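Local atomic coordinates of dual oxidase maturation factor 1 (PDB entry 6WXU), a protein that may be required for maturation of the dual oxidase DUOX1 and for its transport from the endoplasmic reticulum to the plasma membrane. Residues L215-A220 and L259-L264. Residues are numbered along the deposited sequence; the frame is centred on the assembly and turned at random.
Sequences LFQLLA and LLCILL
L215 and L218 of helix segment 215-220 meet L259 and I262 of helix segment 259-264 in an antiparallel pair. The axes of the two segments come within 9.3 Å, and their N-to-C directions make an angle of 152°. L215 lies across from I262, with CA atoms 7.2 Å apart, and L218 lies across from L259 at a CA-CA distance of 8.2 Å.

The closest contacts are apolar and made by methyl groups. The CG1 of I262 is anti to its carbonyl carbon (chi1 -74°), and the chain runs on extended to CD1. That methyl touches both L215 and L218, which are three residues apart on the facing helix. L218 meets it tip to tip, CD1 to I262 CD1 at 3.7 Å. L215 instead crosses the isoleucine at about a right angle, with CD2 at 3.8 Å from I262 CD1. The CB of L259 points away from the other helix, but its branch turns back, and CD2 comes to 4.2 Å from L218 CD1. On the buried side, the end of the extended Q217 side chain lies beside the thiol of C261.

Such packing joins helices 203-224 and 249-273, both predicted to span the membrane. L215 and L259 lie on the surface, where they may face lipid. Helix 50-72 lies against the buried side, where I67 touches Q217 and I63 touches C261. Helix 170-199 packs against F216 with M183, V186 and A187, and M183 also touches L219.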
ATOM      1  N   LEU B 215     -40.700  -8.905  14.291  1.00 61.53           N
ATOM      2  CA  LEU B 215     -39.890  -9.404  15.396  1.00 61.53           C
ATOM      3  C   LEU B 215     -38.406  -9.345  15.084  1.00 61.53           C
ATOM      4  O   LEU B 215     -37.596  -9.134  15.990  1.00 61.53           O
ATOM      5  CB  LEU B 215     -40.296 -10.830  15.749  1.00 61.53           C
ATOM      6  CG  LEU B 215     -41.655 -10.985  16.429  1.00 61.53           C
ATOM      7  CD1 LEU B 215     -41.970 -12.449  16.634  1.00 61.53           C
ATOM      8  CD2 LEU B 215     -41.678 -10.246  17.750  1.00 61.53           C
ATOM      9  N   PHE B 216     -38.019  -9.515  13.823  1.00 58.29           N
ATOM     10  CA  PHE B 216     -36.595  -9.437  13.522  1.00 58.29           C
ATOM     11  C   PHE B 216     -36.084  -8.002  13.527  1.00 58.29           C
ATOM     12  O   PHE B 216     -34.919  -7.768  13.864  1.00 58.29           O
ATOM     13  CB  PHE B 216     -36.300 -10.124  12.196  1.00 58.29           C
ATOM     14  CG  PHE B 216     -36.260 -11.615  12.305  1.00 58.29           C
ATOM     15  CD1 PHE B 216     -35.140 -12.252  12.797  1.00 58.29           C
ATOM     16  CD2 PHE B 216     -37.349 -12.378  11.943  1.00 58.29           C
ATOM     17  CE1 PHE B 216     -35.102 -13.617  12.910  1.00 58.29           C
ATOM     18  CE2 PHE B 216     -37.316 -13.745  12.056  1.00 58.29           C
ATOM     19  CZ  PHE B 216     -36.192 -14.365  12.539  1.00 58.29           C
ATOM     20  N   GLN B 217     -36.930  -7.028  13.198  1.00 57.34           N
ATOM     21  CA  GLN B 217     -36.533  -5.636  13.373  1.00 57.34           C
ATOM     22  C   GLN B 217     -36.338  -5.309  14.847  1.00 57.34           C
ATOM     23  O   GLN B 217     -35.356  -4.660  15.227  1.00 57.34           O
ATOM     24  CB  GLN B 217     -37.573  -4.709  12.752  1.00 57.34           C
ATOM     25  CG  GLN B 217     -37.770  -4.915  11.271  1.00 57.34           C
ATOM     26  CD  GLN B 217     -38.813  -3.988  10.699  1.00 57.34           C
ATOM     27  OE1 GLN B 217     -39.100  -2.937  11.266  1.00 57.34           O
ATOM     28  NE2 GLN B 217     -39.392  -4.375   9.576  1.00 57.34           N
ATOM     29  N   LEU B 218     -37.263  -5.759  15.697  1.00 53.68           N
ATOM     30  CA  LEU B 218     -37.094  -5.521  17.126  1.00 53.68           C
ATOM     31  C   LEU B 218     -35.873  -6.248  17.677  1.00 53.68           C
ATOM     32  O   LEU B 218     -35.231  -5.762  18.615  1.00 53.68           O
ATOM     33  CB  LEU B 218     -38.352  -5.934  17.881  1.00 53.68           C
ATOM     34  CG  LEU B 218     -39.599  -5.115  17.554  1.00 53.68           C
ATOM     35  CD1 LEU B 218     -40.688  -5.390  18.564  1.00 53.68           C
ATOM     36  CD2 LEU B 218     -39.275  -3.639  17.509  1.00 53.68           C
ATOM     37  N   LEU B 219     -35.524  -7.400  17.108  1.00 53.51           N
ATOM     38  CA  LEU B 219     -34.305  -8.077  17.536  1.00 53.51           C
ATOM     39  C   LEU B 219     -33.064  -7.291  17.133  1.00 53.51           C
ATOM     40  O   LEU B 219     -32.077  -7.261  17.875  1.00 53.51           O
ATOM     41  CB  LEU B 219     -34.254  -9.487  16.960  1.00 53.51           C
ATOM     42  CG  LEU B 219     -34.261 -10.618  17.983  1.00 53.51           C
ATOM     43  CD1 LEU B 219     -35.530 -10.573  18.810  1.00 53.51           C
ATOM     44  CD2 LEU B 219     -34.123 -11.947  17.279  1.00 53.51           C
ATOM     45  N   ALA B 220     -33.087  -6.659  15.958  1.00 52.12           N
ATOM     46  CA  ALA B 220     -31.976  -5.791  15.578  1.00 52.12           C
ATOM     47  C   ALA B 220     -31.828  -4.632  16.552  1.00 52.12           C
ATOM     48  O   ALA B 220     -30.708  -4.247  16.910  1.00 52.12           O
ATOM     49  CB  ALA B 220     -32.170  -5.273  14.157  1.00 52.12           C
ATOM     50  N   LEU B 259     -43.065  -2.133  15.026  1.00 60.99           N
ATOM     51  CA  LEU B 259     -44.373  -2.144  15.668  1.00 60.99           C
ATOM     52  C   LEU B 259     -45.500  -2.134  14.646  1.00 60.99           C
ATOM     53  O   LEU B 259     -46.553  -2.737  14.879  1.00 60.99           O
ATOM     54  CB  LEU B 259     -44.511  -0.956  16.615  1.00 60.99           C
ATOM     55  CG  LEU B 259     -43.540  -0.942  17.791  1.00 60.99           C
ATOM     56  CD1 LEU B 259     -43.881   0.177  18.753  1.00 60.99           C
ATOM     57  CD2 LEU B 259     -43.564  -2.281  18.493  1.00 60.99           C
ATOM     58  N   LEU B 260     -45.301  -1.471  13.505  1.00 65.51           N
ATOM     59  CA  LEU B 260     -46.326  -1.476  12.467  1.00 65.51           C
ATOM     60  C   LEU B 260     -46.528  -2.874  11.898  1.00 65.51           C
ATOM     61  O   LEU B 260     -47.665  -3.337  11.754  1.00 65.51           O
ATOM     62  CB  LEU B 260     -45.953  -0.498  11.357  1.00 65.51           C
ATOM     63  CG  LEU B 260     -46.873  -0.527  10.139  1.00 65.51           C
ATOM     64  CD1 LEU B 260     -48.266  -0.102  10.540  1.00 65.51           C
ATOM     65  CD2 LEU B 260     -46.336   0.357   9.033  1.00 65.51           C
ATOM     66  N   CYS B 261     -45.435  -3.559  11.555  1.00 67.38           N
ATOM     67  CA  CYS B 261     -45.551  -4.913  11.023  1.00 67.38           C
ATOM     68  C   CYS B 261     -46.181  -5.853  12.040  1.00 67.38           C
ATOM     69  O   CYS B 261     -46.992  -6.713  11.681  1.00 67.38           O
ATOM     70  CB  CYS B 261     -44.180  -5.436  10.599  1.00 67.38           C
ATOM     71  SG  CYS B 261     -43.414  -4.532   9.249  1.00 67.38           S
ATOM     72  N   ILE B 262     -45.818  -5.711  13.314  1.00 68.88           N
ATOM     73  CA  ILE B 262     -46.407  -6.567  14.339  1.00 68.88           C
ATOM     74  C   ILE B 262     -47.901  -6.310  14.454  1.00 68.88           C
ATOM     75  O   ILE B 262     -48.702  -7.247  14.574  1.00 68.88           O
ATOM     76  CB  ILE B 262     -45.684  -6.362  15.681  1.00 68.88           C
ATOM     77  CG1 ILE B 262     -44.315  -7.032  15.638  1.00 68.88           C
ATOM     78  CG2 ILE B 262     -46.512  -6.905  16.826  1.00 68.88           C
ATOM     79  CD1 ILE B 262     -43.598  -7.013  16.947  1.00 68.88           C
ATOM     80  N   LEU B 263     -48.306  -5.041  14.398  1.00 74.03           N
ATOM     81  CA  LEU B 263     -49.725  -4.721  14.479  1.00 74.03           C
ATOM     82  C   LEU B 263     -50.491  -5.288  13.292  1.00 74.03           C
ATOM     83  O   LEU B 263     -51.590  -5.828  13.457  1.00 74.03           O
ATOM     84  CB  LEU B 263     -49.913  -3.210  14.567  1.00 74.03           C
ATOM     85  CG  LEU B 263     -51.360  -2.732  14.551  1.00 74.03           C
ATOM     86  CD1 LEU B 263     -52.126  -3.359  15.698  1.00 74.03           C
ATOM     87  CD2 LEU B 263     -51.421  -1.219  14.623  1.00 74.03           C
ATOM     88  N   LEU B 264     -49.926  -5.183  12.087  1.00 76.37           N
ATOM     89  CA  LEU B 264     -50.604  -5.727  10.913  1.00 76.37           C
ATOM     90  C   LEU B 264     -50.732  -7.240  11.004  1.00 76.37           C
ATOM     91  O   LEU B 264     -51.783  -7.802  10.673  1.00 76.37           O
ATOM     92  CB  LEU B 264     -49.860  -5.335   9.641  1.00 76.37           C
ATOM     93  CG  LEU B 264     -49.896  -3.856   9.276  1.00 76.37           C
ATOM     94  CD1 LEU B 264     -49.282  -3.645   7.911  1.00 76.37           C
ATOM     95  CD2 LEU B 264     -51.318  -3.345   9.316  1.00 76.37           C
TER